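Local coordinates for protein putative acyl-CoA N-acyltransferase (Klebsiella pneumoniae subsp. pneumoniae, PDB 3LOD) that probably transfers an acyl group from an acyl-coenzyme A donor to an acceptor, as a member of the GNAT family of acetyltransferases, at residues I50-R55 with A97-K102; C108-L113 with F148-L153. One frame throughout, in Å; residues are numbered along the deposited sequence.

Contact 1 of 2, residues I50-R55 with A97-K102; sequences IALAIR and AALEAK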
ATOM      1  N   ILE A  50       6.773  -3.156   6.491  1.00 23.51           N
ATOM      2  CA  ILE A  50       6.811  -4.084   5.363  1.00 21.80           C
ATOM      3  C   ILE A  50       6.666  -3.257   4.100  1.00 22.38           C
ATOM      4  O   ILE A  50       5.739  -2.426   3.987  1.00 22.37           O
ATOM      5  CB  ILE A  50       5.641  -5.091   5.387  1.00 21.80           C
ATOM      6  CG1 ILE A  50       5.767  -6.065   6.553  1.00 20.33           C
ATOM      7  CG2 ILE A  50       5.508  -5.869   4.064  1.00 16.51           C
ATOM      8  CD1 ILE A  50       4.389  -6.621   6.910  1.00 18.67           C
ATOM      9  N   ALA A  51       7.546  -3.516   3.143  1.00 21.63           N
ATOM     10  CA  ALA A  51       7.554  -2.795   1.907  1.00 21.72           C
ATOM     11  C   ALA A  51       7.857  -3.785   0.797  1.00 21.94           C
ATOM     12  O   ALA A  51       8.825  -4.573   0.883  1.00 22.18           O
ATOM     13  CB  ALA A  51       8.615  -1.760   1.963  1.00 22.06           C
ATOM     14  N   LEU A  52       7.052  -3.718  -0.253  1.00 21.06           N
ATOM     15  CA  LEU A  52       7.146  -4.645  -1.398  1.00 20.32           C
ATOM     16  C   LEU A  52       7.104  -3.920  -2.746  1.00 19.15           C
ATOM     17  O   LEU A  52       6.543  -2.814  -2.837  1.00 19.05           O
ATOM     18  CB  LEU A  52       5.968  -5.628  -1.355  1.00 19.04           C
ATOM     19  CG  LEU A  52       5.800  -6.557  -0.144  1.00 20.92           C
ATOM     20  CD1 LEU A  52       4.591  -7.516  -0.306  1.00 18.13           C
ATOM     21  CD2 LEU A  52       7.071  -7.336   0.183  1.00 18.27           C
ATOM     22  N   ALA A  53       7.641  -4.557  -3.787  1.00 18.53           N
ATOM     23  CA  ALA A  53       7.587  -4.006  -5.171  1.00 18.72           C
ATOM     24  C   ALA A  53       7.079  -5.031  -6.164  1.00 19.25           C
ATOM     25  O   ALA A  53       7.273  -6.232  -5.961  1.00 19.33           O
ATOM     26  CB  ALA A  53       8.944  -3.529  -5.600  1.00 17.17           C
ATOM     27  N   ILE A  54       6.428  -4.573  -7.234  1.00 20.58           N
ATOM     28  CA  ILE A  54       6.120  -5.443  -8.369  1.00 21.79           C
ATOM     29  C   ILE A  54       6.967  -5.072  -9.541  1.00 21.98           C
ATOM     30  O   ILE A  54       7.091  -3.897  -9.910  1.00 23.23           O
ATOM     31  CB  ILE A  54       4.708  -5.306  -8.859  1.00 22.48           C
ATOM     32  CG1 ILE A  54       3.845  -4.740  -7.803  1.00 23.94           C
ATOM     33  CG2 ILE A  54       4.080  -6.665  -9.269  1.00 23.50           C
ATOM     34  CD1 ILE A  54       2.726  -4.017  -8.475  1.00 29.29           C
ATOM     35  N   ARG A  55       7.500  -6.099 -10.177  1.00 22.85           N
ATOM     36  CA  ARG A  55       8.512  -5.949 -11.178  1.00 22.41           C
ATOM     37  C   ARG A  55       8.009  -6.576 -12.430  1.00 22.64           C
ATOM     38  O   ARG A  55       7.365  -7.621 -12.410  1.00 21.24           O
ATOM     39  CB  ARG A  55       9.800  -6.618 -10.706  1.00 21.92           C
ATOM     40  CG  ARG A  55      10.050  -6.453  -9.201  1.00 23.72           C
ATOM     41  CD  ARG A  55      11.474  -6.799  -8.749  1.00 22.10           C
ATOM     42  NE  ARG A  55      12.326  -5.644  -8.996  1.00 23.79           N
ATOM     43  CZ  ARG A  55      12.831  -4.818  -8.076  1.00 23.38           C
ATOM     44  NH1 ARG A  55      12.624  -5.016  -6.774  1.00 21.03           N
ATOM     45  NH2 ARG A  55      13.584  -3.798  -8.485  1.00 22.17           N
ATOM     46  N   ALA A  97      -2.554  -8.607  -2.131  1.00 22.96           N
ATOM     47  CA  ALA A  97      -2.579  -9.944  -1.506  1.00 21.89           C
ATOM     48  C   ALA A  97      -1.242 -10.290  -0.884  1.00 21.43           C
ATOM     49  O   ALA A  97      -1.161 -11.015   0.094  1.00 22.02           O
ATOM     50  CB  ALA A  97      -2.937 -10.976  -2.505  1.00 20.99           C
ATOM     51  N   ALA A  98      -0.180  -9.761  -1.473  1.00 21.23           N
ATOM     52  CA  ALA A  98       1.158 -10.104  -1.050  1.00 20.04           C
ATOM     53  C   ALA A  98       1.501  -9.347   0.225  1.00 20.18           C
ATOM     54  O   ALA A  98       2.241  -9.878   1.080  1.00 20.92           O
ATOM     55  CB  ALA A  98       2.143  -9.801  -2.142  1.00 18.99           C
ATOM     56  N   LEU A  99       0.969  -8.124   0.375  1.00 18.90           N
ATOM     57  CA  LEU A  99       1.196  -7.328   1.578  1.00 18.69           C
ATOM     58  C   LEU A  99       0.392  -7.924   2.745  1.00 19.43           C
ATOM     59  O   LEU A  99       0.849  -7.997   3.893  1.00 18.47           O
ATOM     60  CB  LEU A  99       0.786  -5.860   1.344  1.00 18.78           C
ATOM     61  CG  LEU A  99       1.719  -5.020   0.444  1.00 16.04           C
ATOM     62  CD1 LEU A  99       0.981  -3.831  -0.142  1.00 14.23           C
ATOM     63  CD2 LEU A  99       2.909  -4.531   1.226  1.00  5.39           C
ATOM     64  N   GLU A 100      -0.825  -8.331   2.435  1.00 19.86           N
ATOM     65  CA  GLU A 100      -1.648  -9.038   3.408  1.00 20.67           C
ATOM     66  C   GLU A 100      -0.912 -10.288   3.846  1.00 20.83           C
ATOM     67  O   GLU A 100      -0.762 -10.554   5.062  1.00 20.76           O
ATOM     68  CB  GLU A 100      -3.028  -9.382   2.813  1.00 20.75           C
ATOM     69  CG  GLU A 100      -3.790  -8.157   2.382  1.00 21.22           C
ATOM     70  CD  GLU A 100      -5.139  -8.495   1.776  1.00 27.41           C
ATOM     71  OE1 GLU A 100      -5.348  -9.659   1.352  1.00 29.47           O
ATOM     72  OE2 GLU A 100      -5.998  -7.586   1.731  1.00 28.22           O
ATOM     73  N   ALA A 101      -0.415 -11.068   2.892  1.00 21.49           N
ATOM     74  CA  ALA A 101       0.243 -12.324   3.349  1.00 22.15           C
ATOM     75  C   ALA A 101       1.384 -11.977   4.326  1.00 22.54           C
ATOM     76  O   ALA A 101       1.502 -12.590   5.395  1.00 23.52           O
ATOM     77  CB  ALA A 101       0.708 -13.257   2.188  1.00 20.06           C
ATOM     78  N   LYS A 102       2.176 -10.953   4.007  1.00 22.90           N
ATOM     79  CA  LYS A 102       3.294 -10.601   4.876  1.00 23.62           C
ATOM     80  C   LYS A 102       2.837 -10.071   6.233  1.00 23.19           C
ATOM     81  O   LYS A 102       3.516 -10.274   7.257  1.00 23.26           O
ATOM     82  CB  LYS A 102       4.332  -9.709   4.163  1.00 23.84           C
ATOM     83  CG  LYS A 102       5.146 -10.577   3.183  1.00 29.02           C
ATOM     84  CD  LYS A 102       6.685 -10.317   3.105  1.00 36.15           C
ATOM     85  CE  LYS A 102       7.439 -10.630   4.407  1.00 40.23           C
ATOM     86  NZ  LYS A 102       8.948 -10.488   4.282  1.00 39.82           N
TER
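Ile50 meets the helix through the two ends of its branched side chain. CG1 stands anti to the carbonyl carbon (chi1 -68°), which leaves CG2 anti to the backbone N. CG2 rests 4.0 Å from CB of Lys102 and 4.1 Å from CD2 of Leu99. CD1 goes past that CB to the helix backbone, where it sits 3.8 Å from the O of Lys102. The Ile50 and Leu99 side chains pass in opposite senses.

Leu52 makes the central contact. With CG anti to the carbonyl carbon (chi1 -61°), the isobutyl end reaches the helix: CD1 lies against its backbone, 3.6 Å from the O of Ala98, and also touches CB of Ala98 at 3.8 Å. CD2 of Leu99 comes alongside and packs 3.8 Å from both CG and CD1 of Leu52. The other methyl, CD2 of Leu52, meets the aliphatic part of Lys102, 4.2 Å from its CD. No hydrogen bond joins the two segments, so apolar packing holds them together.

The axes of segments 50-55 and 97-102 approach to 9.2 Å and run roughly antiparallel, at 151°. Helix 91-104 lies over one face of the central GNAT sheet. Leu95 of the same helix also touches Leu52, and Met77 of strand 74-82 touches Leu99. Strand 49-55 itself sits between strands 5-8 and 61-69.

Contact 2 of 2, residues C108-L113 with F148-L153; sequences CHTLRL and FMEKPL
Leu111 pairs with Lys151, and Leu113 with Met149, as antiparallel hydrogen-bonded pairs. Leu111 N to Lys151 O is 3.0 Å, and Leu113 N to Met149 O is 2.9 Å; the return bonds run from Lys151 N to Leu111 O and from Met149 N to Leu113 O. Past the strand end, Leu153 N bonds to His109 O at 2.8 Å. This bond is straight at hydrogen (178°), but the donor sits well above the carbonyl plane.

The salt bridge is long. Arg112 NE lies 3.5 Å from Glu150 OE2, which sits at the guanidinium edge. The flat groups are 37° apart. Glu150 CG lies between the backbone N and carbonyl carbon (chi1 67°), and from there the extended chain runs beside Arg112. Thr110 CG2 lies 3.6 Å from the same OE2.

Apolar contacts line the Leu111 and Leu113 face. Leu113 CD1 is 3.9 Å from Met149 CG, and Leu153 CD2 is 4.2 Å from Leu111 CG.

The contact is antiparallel pairing of the last strand, 146-152, with strand 110-116 in the mixed sheet of a GNAT-type fold. Strand 74-82 flanks 110-116 on its other edge. Tyr126 of helix 120-128 touches Leu113 and Met149, and Ala103 of helix 91-104 touches Leu153.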
ATOM      1  N   CYS A 108      -0.411  -9.753  12.211  1.00 24.20           N
ATOM      2  CA  CYS A 108      -1.213  -8.577  12.094  1.00 22.60           C
ATOM      3  C   CYS A 108      -2.647  -9.077  11.904  1.00 22.55           C
ATOM      4  O   CYS A 108      -2.889  -9.967  11.088  1.00 21.75           O
ATOM      5  CB  CYS A 108      -0.763  -7.765  10.887  1.00 22.02           C
ATOM      6  SG  CYS A 108      -1.928  -6.378  10.528  1.00 21.89           S
ATOM      7  N   HIS A 109      -3.605  -8.488  12.614  1.00 21.36           N
ATOM      8  CA  HIS A 109      -4.950  -8.967  12.520  1.00 19.78           C
ATOM      9  C   HIS A 109      -5.943  -8.053  11.772  1.00 19.83           C
ATOM     10  O   HIS A 109      -7.034  -8.496  11.363  1.00 19.38           O
ATOM     11  CB  HIS A 109      -5.424  -9.236  13.939  1.00 19.38           C
ATOM     12  CG  HIS A 109      -5.348  -8.037  14.843  1.00 20.53           C
ATOM     13  ND1 HIS A 109      -6.175  -6.937  14.707  1.00 22.84           N
ATOM     14  CD2 HIS A 109      -4.578  -7.786  15.926  1.00 19.84           C
ATOM     15  CE1 HIS A 109      -5.912  -6.065  15.668  1.00 20.14           C
ATOM     16  NE2 HIS A 109      -4.939  -6.555  16.413  1.00 19.41           N
ATOM     17  N   THR A 110      -5.601  -6.782  11.617  1.00 19.27           N
ATOM     18  CA  THR A 110      -6.500  -5.830  10.952  1.00 19.29           C
ATOM     19  C   THR A 110      -5.607  -4.883  10.183  1.00 20.43           C
ATOM     20  O   THR A 110      -4.593  -4.376  10.737  1.00 19.74           O
ATOM     21  CB  THR A 110      -7.260  -5.023  11.965  1.00 19.20           C
ATOM     22  OG1 THR A 110      -8.037  -5.908  12.788  1.00 20.78           O
ATOM     23  CG2 THR A 110      -8.195  -4.098  11.311  1.00 17.02           C
ATOM     24  N   LEU A 111      -5.944  -4.677   8.903  1.00 21.09           N
ATOM     25  CA  LEU A 111      -5.276  -3.666   8.101  1.00 21.95           C
ATOM     26  C   LEU A 111      -6.154  -2.504   7.918  1.00 21.87           C
ATOM     27  O   LEU A 111      -7.279  -2.697   7.536  1.00 23.11           O
ATOM     28  CB  LEU A 111      -5.005  -4.187   6.717  1.00 21.73           C
ATOM     29  CG  LEU A 111      -3.612  -4.688   6.557  1.00 24.36           C
ATOM     30  CD1 LEU A 111      -3.441  -4.847   5.077  1.00 25.85           C
ATOM     31  CD2 LEU A 111      -2.617  -3.662   7.171  1.00 25.35           C
ATOM     32  N   ARG A 112      -5.638  -1.301   8.121  1.00 21.73           N
ATOM     33  CA  ARG A 112      -6.407  -0.106   7.836  1.00 21.81           C
ATOM     34  C   ARG A 112      -5.673   0.770   6.874  1.00 21.65           C
ATOM     35  O   ARG A 112      -4.451   0.673   6.790  1.00 20.73           O
ATOM     36  CB  ARG A 112      -6.538   0.715   9.094  1.00 21.86           C
ATOM     37  CG  ARG A 112      -6.919  -0.082  10.216  1.00 24.55           C
ATOM     38  CD  ARG A 112      -6.171   0.395  11.402  1.00 27.50           C
ATOM     39  NE  ARG A 112      -7.136   0.421  12.460  1.00 27.73           N
ATOM     40  CZ  ARG A 112      -6.895   0.954  13.637  1.00 30.60           C
ATOM     41  NH1 ARG A 112      -5.672   1.451  13.877  1.00 28.33           N
ATOM     42  NH2 ARG A 112      -7.856   0.927  14.568  1.00 32.23           N
ATOM     43  N   LEU A 113      -6.392   1.688   6.208  1.00 21.73           N
ATOM     44  CA  LEU A 113      -5.709   2.638   5.352  1.00 23.49           C
ATOM     45  C   LEU A 113      -6.481   3.932   5.303  1.00 24.50           C
ATOM     46  O   LEU A 113      -7.702   3.935   5.511  1.00 24.65           O
ATOM     47  CB  LEU A 113      -5.513   2.054   3.910  1.00 22.52           C
ATOM     48  CG  LEU A 113      -6.851   1.719   3.263  1.00 22.64           C
ATOM     49  CD1 LEU A 113      -7.407   2.947   2.539  1.00 18.54           C
ATOM     50  CD2 LEU A 113      -6.830   0.520   2.350  1.00 21.40           C
ATOM     51  N   PHE A 148     -11.205   6.372   5.092  1.00 28.93           N
ATOM     52  CA  PHE A 148     -10.563   5.396   5.917  1.00 27.77           C
ATOM     53  C   PHE A 148     -11.233   4.099   5.611  1.00 27.32           C
ATOM     54  O   PHE A 148     -12.460   4.093   5.436  1.00 27.25           O
ATOM     55  CB  PHE A 148     -10.777   5.753   7.366  1.00 27.42           C
ATOM     56  CG  PHE A 148     -10.270   7.115   7.704  1.00 28.26           C
ATOM     57  CD1 PHE A 148      -8.903   7.322   7.956  1.00 27.56           C
ATOM     58  CD2 PHE A 148     -11.149   8.207   7.764  1.00 28.48           C
ATOM     59  CE1 PHE A 148      -8.407   8.591   8.264  1.00 25.66           C
ATOM     60  CE2 PHE A 148     -10.666   9.479   8.076  1.00 27.50           C
ATOM     61  CZ  PHE A 148      -9.281   9.667   8.321  1.00 26.44           C
ATOM     62  N   MET A 149     -10.439   3.014   5.548  1.00 25.34           N
ATOM     63  CA  MET A 149     -10.949   1.669   5.251  1.00 23.51           C
ATOM     64  C   MET A 149     -10.225   0.623   6.085  1.00 24.45           C
ATOM     65  O   MET A 149      -9.092   0.817   6.503  1.00 25.48           O
ATOM     66  CB  MET A 149     -10.847   1.353   3.722  1.00 23.03           C
ATOM     67  CG  MET A 149     -11.266   2.506   2.753  1.00 16.66           C
ATOM     68  SD  MET A 149     -11.448   2.013   0.971  1.00 10.45           S
ATOM     69  CE  MET A 149     -12.868   0.928   1.269  1.00  9.67           C
ATOM     70  N   GLU A 150     -10.865  -0.498   6.382  1.00 25.09           N
ATOM     71  CA  GLU A 150     -10.119  -1.570   6.988  1.00 24.99           C
ATOM     72  C   GLU A 150     -10.691  -2.905   6.639  1.00 24.47           C
ATOM     73  O   GLU A 150     -11.743  -2.986   6.058  1.00 23.06           O
ATOM     74  CB  GLU A 150      -9.990  -1.410   8.502  1.00 26.04           C
ATOM     75  CG  GLU A 150     -11.311  -1.543   9.320  1.00 29.23           C
ATOM     76  CD  GLU A 150     -11.079  -1.749  10.842  1.00 31.63           C
ATOM     77  OE1 GLU A 150     -11.824  -2.571  11.450  1.00 32.41           O
ATOM     78  OE2 GLU A 150     -10.149  -1.100  11.412  1.00 32.51           O
ATOM     79  N   LYS A 151      -9.962  -3.940   7.016  1.00 24.82           N
ATOM     80  CA  LYS A 151     -10.247  -5.294   6.642  1.00 26.09           C
ATOM     81  C   LYS A 151      -9.656  -6.222   7.730  1.00 26.51           C
ATOM     82  O   LYS A 151      -8.486  -6.081   8.083  1.00 25.65           O
ATOM     83  CB  LYS A 151      -9.529  -5.574   5.337  1.00 25.99           C
ATOM     84  CG  LYS A 151      -9.788  -6.950   4.827  1.00 27.99           C
ATOM     85  CD  LYS A 151      -8.899  -7.263   3.668  1.00 26.96           C
ATOM     86  CE  LYS A 151      -9.226  -8.636   3.197  1.00 25.91           C
ATOM     87  NZ  LYS A 151      -8.621  -8.872   1.885  1.00 25.29           N
ATOM     88  N   PRO A 152     -10.462  -7.171   8.257  1.00 27.61           N
ATOM     89  CA  PRO A 152      -9.894  -8.165   9.189  1.00 28.17           C
ATOM     90  C   PRO A 152      -9.122  -9.197   8.419  1.00 29.32           C
ATOM     91  O   PRO A 152      -9.570  -9.673   7.391  1.00 29.72           O
ATOM     92  CB  PRO A 152     -11.124  -8.782   9.858  1.00 27.34           C
ATOM     93  CG  PRO A 152     -12.248  -8.531   8.985  1.00 26.99           C
ATOM     94  CD  PRO A 152     -11.926  -7.340   8.102  1.00 27.87           C
ATOM     95  N   LEU A 153      -7.940  -9.535   8.885  1.00 31.85           N
ATOM     96  CA  LEU A 153      -7.104 -10.416   8.086  1.00 33.97           C
ATOM     97  C   LEU A 153      -7.242 -11.869   8.459  1.00 37.39           C
ATOM     98  O   LEU A 153      -7.233 -12.741   7.575  1.00 38.81           O
ATOM     99  CB  LEU A 153      -5.640 -10.034   8.220  1.00 32.75           C
ATOM    100  CG  LEU A 153      -5.134  -8.698   7.683  1.00 27.23           C
ATOM    101  CD1 LEU A 153      -3.641  -8.823   7.661  1.00 22.18           C
ATOM    102  CD2 LEU A 153      -5.640  -8.392   6.297  1.00 22.41           C
TER

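How the contacts relate
From the N terminus, strand 49-55 comes first. The chain then forms strands 61-69 and 74-82 before helix 91-104 returns to strand 49-55. Contact 1 closes that loop. The chain runs directly on into strand 110-116, passes helix 120-128 and strand 132-134, and comes back as strand 146-152, where contact 2 closes. The two loops follow in series and neither nest nor cross. Contact 1 packs helix 91-104 on a face of the sheet at strand 49-55, next to edge strand 5-8; contact 2 joins two strands toward the opposite edge, 132-134. Their centres are 15 Å apart. Glu100 OE2 and Lys151 NZ, 2.9 Å apart, form a salt bridge between them.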